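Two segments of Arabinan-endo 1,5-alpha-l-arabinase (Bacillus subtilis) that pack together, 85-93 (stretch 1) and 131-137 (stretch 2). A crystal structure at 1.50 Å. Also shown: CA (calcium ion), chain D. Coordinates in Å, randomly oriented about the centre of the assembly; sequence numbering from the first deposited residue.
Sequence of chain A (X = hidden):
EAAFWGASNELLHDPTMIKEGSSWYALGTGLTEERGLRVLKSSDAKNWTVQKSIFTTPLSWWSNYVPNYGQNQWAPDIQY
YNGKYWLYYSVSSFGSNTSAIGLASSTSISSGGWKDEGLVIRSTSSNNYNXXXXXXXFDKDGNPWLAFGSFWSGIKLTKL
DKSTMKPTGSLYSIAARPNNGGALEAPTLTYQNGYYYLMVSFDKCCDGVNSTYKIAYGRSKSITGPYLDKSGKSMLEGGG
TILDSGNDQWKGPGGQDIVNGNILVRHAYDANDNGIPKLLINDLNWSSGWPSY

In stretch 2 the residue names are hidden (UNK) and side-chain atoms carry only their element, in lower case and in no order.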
ATOM      1  N   TYR A  85       2.629   7.131 -15.543  1.00 12.51           N
ATOM      2  CA  TYR A  85       2.568   6.817 -14.130  1.00 13.11           C
ATOM      3  C   TYR A  85       1.137   6.917 -13.656  1.00 13.13           C
ATOM      4  O   TYR A  85       0.433   7.861 -14.007  1.00 13.78           O
ATOM      5  CB  TYR A  85       3.402   7.822 -13.334  1.00 12.84           C
ATOM      6  CG  TYR A  85       4.866   7.806 -13.621  1.00 13.03           C
ATOM      7  CD1 TYR A  85       5.679   6.812 -13.104  1.00 16.44           C
ATOM      8  CD2 TYR A  85       5.474   8.827 -14.351  1.00 13.31           C
ATOM      9  CE1 TYR A  85       7.018   6.795 -13.324  1.00 14.11           C
ATOM     10  CE2 TYR A  85       6.832   8.807 -14.613  1.00 15.40           C
ATOM     11  CZ  TYR A  85       7.614   7.796 -14.072  1.00 14.04           C
ATOM     12  OH  TYR A  85       8.967   7.754 -14.276  1.00 15.84           O
ATOM     13  N   TRP A  86       0.729   5.943 -12.862  1.00 12.85           N
ATOM     14  CA  TRP A  86      -0.600   5.890 -12.249  1.00 12.53           C
ATOM     15  C   TRP A  86      -0.399   5.900 -10.750  1.00 12.62           C
ATOM     16  O   TRP A  86       0.259   5.016 -10.188  1.00 14.15           O
ATOM     17  CB  TRP A  86      -1.356   4.646 -12.697  1.00 11.96           C
ATOM     18  CG  TRP A  86      -1.382   4.531 -14.172  1.00 14.15           C
ATOM     19  CD1 TRP A  86      -0.507   3.866 -14.967  1.00 14.42           C
ATOM     20  CD2 TRP A  86      -2.325   5.141 -15.032  1.00 11.68           C
ATOM     21  NE1 TRP A  86      -0.873   3.998 -16.290  1.00 15.10           N
ATOM     22  CE2 TRP A  86      -1.984   4.804 -16.353  1.00 13.47           C
ATOM     23  CE3 TRP A  86      -3.435   5.963 -14.811  1.00 11.70           C
ATOM     24  CZ2 TRP A  86      -2.732   5.234 -17.429  1.00 12.31           C
ATOM     25  CZ3 TRP A  86      -4.159   6.412 -15.874  1.00 12.88           C
ATOM     26  CH2 TRP A  86      -3.817   6.031 -17.172  1.00 11.28           C
ATOM     27  N   LEU A  87      -1.016   6.871 -10.117  1.00 13.15           N
ATOM     28  CA  LEU A  87      -0.897   7.144  -8.716  1.00 12.97           C
ATOM     29  C   LEU A  87      -2.263   6.963  -8.059  1.00 12.48           C
ATOM     30  O   LEU A  87      -3.154   7.789  -8.294  1.00 12.77           O
ATOM     31  CB  LEU A  87      -0.381   8.604  -8.496  1.00 13.49           C
ATOM     32  CG  LEU A  87      -0.288   9.093  -7.044  1.00 13.32           C
ATOM     33  CD1 LEU A  87       0.650   8.202  -6.249  1.00 14.47           C
ATOM     34  CD2 LEU A  87       0.176  10.539  -6.953  1.00 14.82           C
ATOM     35  N   TYR A  88      -2.455   5.847  -7.348  1.00 13.14           N
ATOM     36  CA  TYR A  88      -3.672   5.627  -6.572  1.00 12.76           C
ATOM     37  C   TYR A  88      -3.384   6.171  -5.159  1.00 13.15           C
ATOM     38  O   TYR A  88      -2.255   6.076  -4.657  1.00 13.80           O
ATOM     39  CB  TYR A  88      -4.059   4.154  -6.521  1.00 13.25           C
ATOM     40  CG  TYR A  88      -4.516   3.610  -7.861  1.00 12.44           C
ATOM     41  CD1 TYR A  88      -3.613   3.132  -8.792  1.00 12.43           C
ATOM     42  CD2 TYR A  88      -5.846   3.572  -8.204  1.00 12.14           C
ATOM     43  CE1 TYR A  88      -4.019   2.651 -10.019  1.00 11.64           C
ATOM     44  CE2 TYR A  88      -6.254   3.059  -9.425  1.00 12.01           C
ATOM     45  CZ  TYR A  88      -5.345   2.642 -10.345  1.00 11.46           C
ATOM     46  OH  TYR A  88      -5.762   2.158 -11.531  1.00 12.65           O
ATOM     47  N   TYR A  89      -4.381   6.699  -4.473  1.00 13.40           N
ATOM     48  CA  TYR A  89      -4.162   7.275  -3.142  1.00 13.30           C
ATOM     49  C   TYR A  89      -5.496   7.239  -2.384  1.00 12.73           C
ATOM     50  O   TYR A  89      -6.550   7.060  -2.989  1.00 14.00           O
ATOM     51  CB  TYR A  89      -3.590   8.700  -3.258  1.00 12.81           C
ATOM     52  CG  TYR A  89      -4.548   9.599  -3.964  1.00 12.99           C
ATOM     53  CD1 TYR A  89      -4.557   9.695  -5.348  1.00 13.64           C
ATOM     54  CD2 TYR A  89      -5.514  10.298  -3.265  1.00 14.77           C
ATOM     55  CE1 TYR A  89      -5.482  10.463  -5.999  1.00 13.73           C
ATOM     56  CE2 TYR A  89      -6.419  11.049  -3.879  1.00 13.49           C
ATOM     57  CZ  TYR A  89      -6.430  11.151  -5.267  1.00 11.62           C
ATOM     58  OH  TYR A  89      -7.376  11.944  -5.910  1.00 13.59           O
ATOM     59  N   SER A  90      -5.445   7.531  -1.085  1.00 13.90           N
ATOM     60  CA  SER A  90      -6.610   7.395  -0.212  1.00 13.93           C
ATOM     61  C   SER A  90      -7.011   8.753   0.354  1.00 13.71           C
ATOM     62  O   SER A  90      -6.156   9.551   0.781  1.00 14.04           O
ATOM     63  CB  SER A  90      -6.335   6.472   0.999  1.00 13.93           C
ATOM     64  OG  SER A  90      -5.569   5.354   0.639  1.00 14.25           O
ATOM     65  N   VAL A  91      -8.323   9.028   0.355  1.00 13.42           N
ATOM     66  CA  VAL A  91      -8.891  10.195   0.994  1.00 12.46           C
ATOM     67  C   VAL A  91      -9.780   9.683   2.141  1.00 12.68           C
ATOM     68  O   VAL A  91     -10.680   8.924   1.889  1.00 13.26           O
ATOM     69  CB  VAL A  91      -9.780  10.956  -0.021  1.00 12.76           C
ATOM     70  CG1 VAL A  91     -10.427  12.138   0.634  1.00 13.95           C
ATOM     71  CG2 VAL A  91      -8.985  11.332  -1.257  1.00 14.88           C
ATOM     72  N   SER A  92      -9.517  10.083   3.374  1.00 12.35           N
ATOM     73  CA  SER A  92     -10.273   9.496   4.484  1.00 12.13           C
ATOM     74  C   SER A  92     -10.117  10.359   5.706  1.00 12.57           C
ATOM     75  O   SER A  92      -9.602  11.475   5.650  1.00 12.24           O
ATOM     76  CB  SER A  92      -9.716   8.080   4.696  1.00 12.87           C
ATOM     77  OG  SER A  92     -10.452   7.347   5.657  1.00 13.72           O
ATOM     78  N   SER A  93     -10.670   9.889   6.833  1.00 12.04           N
ATOM     79  CA  SER A  93     -10.438  10.490   8.152  1.00 11.95           C
ATOM     80  C   SER A  93     -10.165   9.366   9.150  1.00 12.03           C
ATOM     81  O   SER A  93     -10.654   8.258   8.990  1.00 12.01           O
ATOM     82  CB  SER A  93     -11.615  11.348   8.608  1.00 14.11           C
ATOM     83  OG  SER A  93     -12.789  10.612   8.719  1.00 18.45           O
ATOM     84  N   UNK A 131     -12.310   1.787   1.854  1.00 12.96           N
ATOM     85  CA  UNK A 131     -11.631   2.086   0.589  1.00 12.72           C
ATOM     86  C   UNK A 131     -10.413   2.983   0.787  1.00 13.03           C
ATOM     87  O   UNK A 131     -10.405   4.163   0.430  1.00 12.98           O
ATOM     88  c   UNK A 131     -12.592   2.758  -0.416  1.00 14.18           C
ATOM     89  N   UNK A 132      -9.396   2.356   1.365  1.00 12.69           N
ATOM     90  CA  UNK A 132      -8.074   2.920   1.488  1.00 12.39           C
ATOM     91  C   UNK A 132      -7.012   1.872   1.156  1.00 13.15           C
ATOM     92  O   UNK A 132      -7.275   0.686   0.994  1.00 13.42           O
ATOM     93  c   UNK A 132      -7.677   2.466   3.965  1.00 12.25           C
ATOM     94  c   UNK A 132      -7.225   2.964   5.293  1.00 13.39           C
ATOM     95  c   UNK A 132      -7.834   3.535   2.899  1.00 12.15           C
ATOM     96  c   UNK A 132      -8.933   4.513   3.267  1.00 12.96           C
ATOM     97  N   UNK A 133      -5.784   2.344   1.082  1.00 12.62           N
ATOM     98  CA  UNK A 133      -4.606   1.504   0.915  1.00 13.07           C
ATOM     99  C   UNK A 133      -4.562   0.762  -0.429  1.00 13.89           C
ATOM    100  O   UNK A 133      -4.416  -0.464  -0.479  1.00 13.74           O
ATOM    101  c   UNK A 133      -4.386   0.503   2.044  1.00 13.19           C
ATOM    102  c   UNK A 133      -4.194   1.140   3.375  1.00 17.16           C
ATOM    103  o   UNK A 133      -4.189   0.396   4.394  1.00 18.42           O
ATOM    104  o   UNK A 133      -4.043   2.382   3.531  1.00 17.30           O
ATOM    105  N   UNK A 134      -4.683   1.507  -1.544  1.00 13.22           N
ATOM    106  CA  UNK A 134      -4.685   0.858  -2.872  1.00 13.68           C
ATOM    107  C   UNK A 134      -3.392   0.207  -3.268  1.00 13.72           C
ATOM    108  O   UNK A 134      -2.322   0.662  -2.884  1.00 13.63           O
ATOM    109  c   UNK A 134      -4.771   2.979  -1.648  1.00 12.45           C
ATOM    110  c   UNK A 134      -4.945   2.021  -3.821  1.00 14.86           C
ATOM    111  c   UNK A 134      -4.468   3.263  -3.061  1.00 14.40           C
ATOM    112  N   UNK A 135      -3.504  -0.813  -4.102  1.00 13.27           N
ATOM    113  CA  UNK A 135      -2.381  -1.502  -4.685  1.00 14.18           C
ATOM    114  C   UNK A 135      -2.739  -1.888  -6.114  1.00 14.49           C
ATOM    115  O   UNK A 135      -3.626  -2.692  -6.331  1.00 14.71           O
ATOM    116  o   UNK A 135       0.961  -4.496  -5.001  1.00 16.93           O
ATOM    117  c   UNK A 135      -1.307  -3.864  -4.524  1.00 16.52           C
ATOM    118  c   UNK A 135       0.150  -3.548  -4.754  1.00 16.58           C
ATOM    119  c   UNK A 135      -2.096  -2.766  -3.855  1.00 14.50           C
ATOM    120  o   UNK A 135       0.543  -2.352  -4.696  1.00 16.77           O
ATOM    121  N   UNK A 136      -1.994  -1.371  -7.070  1.00 12.68           N
ATOM    122  CA  UNK A 136      -2.120  -1.756  -8.476  1.00 13.82           C
ATOM    123  C   UNK A 136      -1.231  -2.976  -8.688  1.00 12.80           C
ATOM    124  O   UNK A 136      -0.043  -3.010  -8.315  1.00 13.88           O
ATOM    125  c   UNK A 136      -1.671  -0.593  -9.378  1.00 12.58           C
ATOM    126  c   UNK A 136      -1.696  -0.894 -10.874  1.00 12.82           C
ATOM    127  c   UNK A 136      -1.142   0.319 -11.644  1.00 13.65           C
ATOM    128  c   UNK A 136      -3.089  -1.214 -11.414  1.00 13.23           C
ATOM    129  N   UNK A 137      -1.812  -4.000  -9.301  1.00 13.39           N
ATOM    130  CA  UNK A 137      -1.048  -5.170  -9.652  1.00 12.89           C
ATOM    131  C   UNK A 137      -1.439  -5.622 -11.060  1.00 13.06           C
ATOM    132  O   UNK A 137      -2.353  -5.089 -11.668  1.00 13.87           O
ATOM    133  c   UNK A 137      -2.624  -6.835  -8.609  1.00 16.87           C
ATOM    134  o   UNK A 137      -0.368  -7.362  -8.836  1.00 14.51           O
ATOM    135  c   UNK A 137      -1.245  -6.257  -8.585  1.00 14.67           C
TER
HETATM  136 CA    CA D1294       2.635  -1.209  -5.138  1.00 13.77          CA
HETATM  137  O   HOH W   1       3.279  -3.386  -5.721  1.00 12.88           O
HETATM  138  O   HOH W   2       1.560  -1.120  -7.330  1.00 14.60           O
HETATM  139  O   HOH W   3       5.023  -1.472  -6.447  0.50 13.49           O
HETATM  140  O   HOH W   4       3.939   0.398  -6.195  0.50 15.01           O

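Position 131 carries a single side-chain carbon, which points sideways; this CB stays 6.9 Å from O of Val91. One carbon and nothing more is alanine: Ala131 lies buried beside the contact without taking part in it.

Position 132 has four carbons, forked at the first, with one arm two carbons long, and they lie against Ser90 and Ser92. The fork together with the four-carbon count and longer arm defines isoleucine. Its short arm meets Ser92 just past the strand, CG2 of Ile132 lying 3.9 Å from CB of Ser92, while CB of Ile132 lies 3.7 Å from OG of Ser90. An apolar, branched side chain suits this buried site, meeting small serines without needing a polar partner.

At position 133 two carbons are followed by two oxygens on the second. The CA-to-CB bond points away from stretch 1, although the side chain's end comes nearer, towards Ser90. This carboxylate is aspartate, with OD1 of Asp133 4.4 Å from OG of Ser90. The firm link is made by the backbone: N of Asp133 donates a hydrogen bond to OG of Ser90 at 3.1 Å, with an angle of 162°. Phi/psi of 65/54 is left-handed, a region aspartate tolerates better than beta-branched residues do.

Position 134 shows three carbons closing a ring onto the backbone N, pointing toward stretch 1 against Tyr88, Tyr89 and Ser90. This can only be proline. CB of Pro134 is 3.6 Å from CB of Tyr88, its CG 3.7 Å from N of Tyr89, and its CD 3.4 Å from OG of Ser90. Lacking an amide hydrogen, proline offers a hydrocarbon surface instead of a backbone donor.

Position 135 turns away, with three carbons and two oxygens on the third: glutamate. OE1 of Glu135 binds the calcium ion CA at 2.4 Å, and OE2 of Glu135 accepts a hydrogen bond from O of a calcium-bound water at 2.7 Å, fitting roles for a carboxylate.

Position 136 points back toward stretch 1 with four carbons forked at the second, a terminal carbon lying beside the Tyr88 ring edge and near Trp86; hence leucine. CD2 of Leu136 lies 4.0 Å from CE1 of Tyr88 and 4.5 Å from CB of Trp86, so its branched end fills space beside both.

Position 137 has one carbon bearing an oxygen and another carbon: threonine. Thr137 is out of reach, its hydroxyl hydrogen-bonded elsewhere in the structure.

The segments run nearly antiparallel, 169° apart. Pro134 and Leu136 point toward stretch 1, packing on CB of Tyr88 and its ring edge, while Glu135 between them turns away to calcium. Ile132 covers Ser90 and Ser92, and the Asp133 N to Ser90 OG hydrogen bond anchors the loop.

Stretch 2 131-137: AIDPELT
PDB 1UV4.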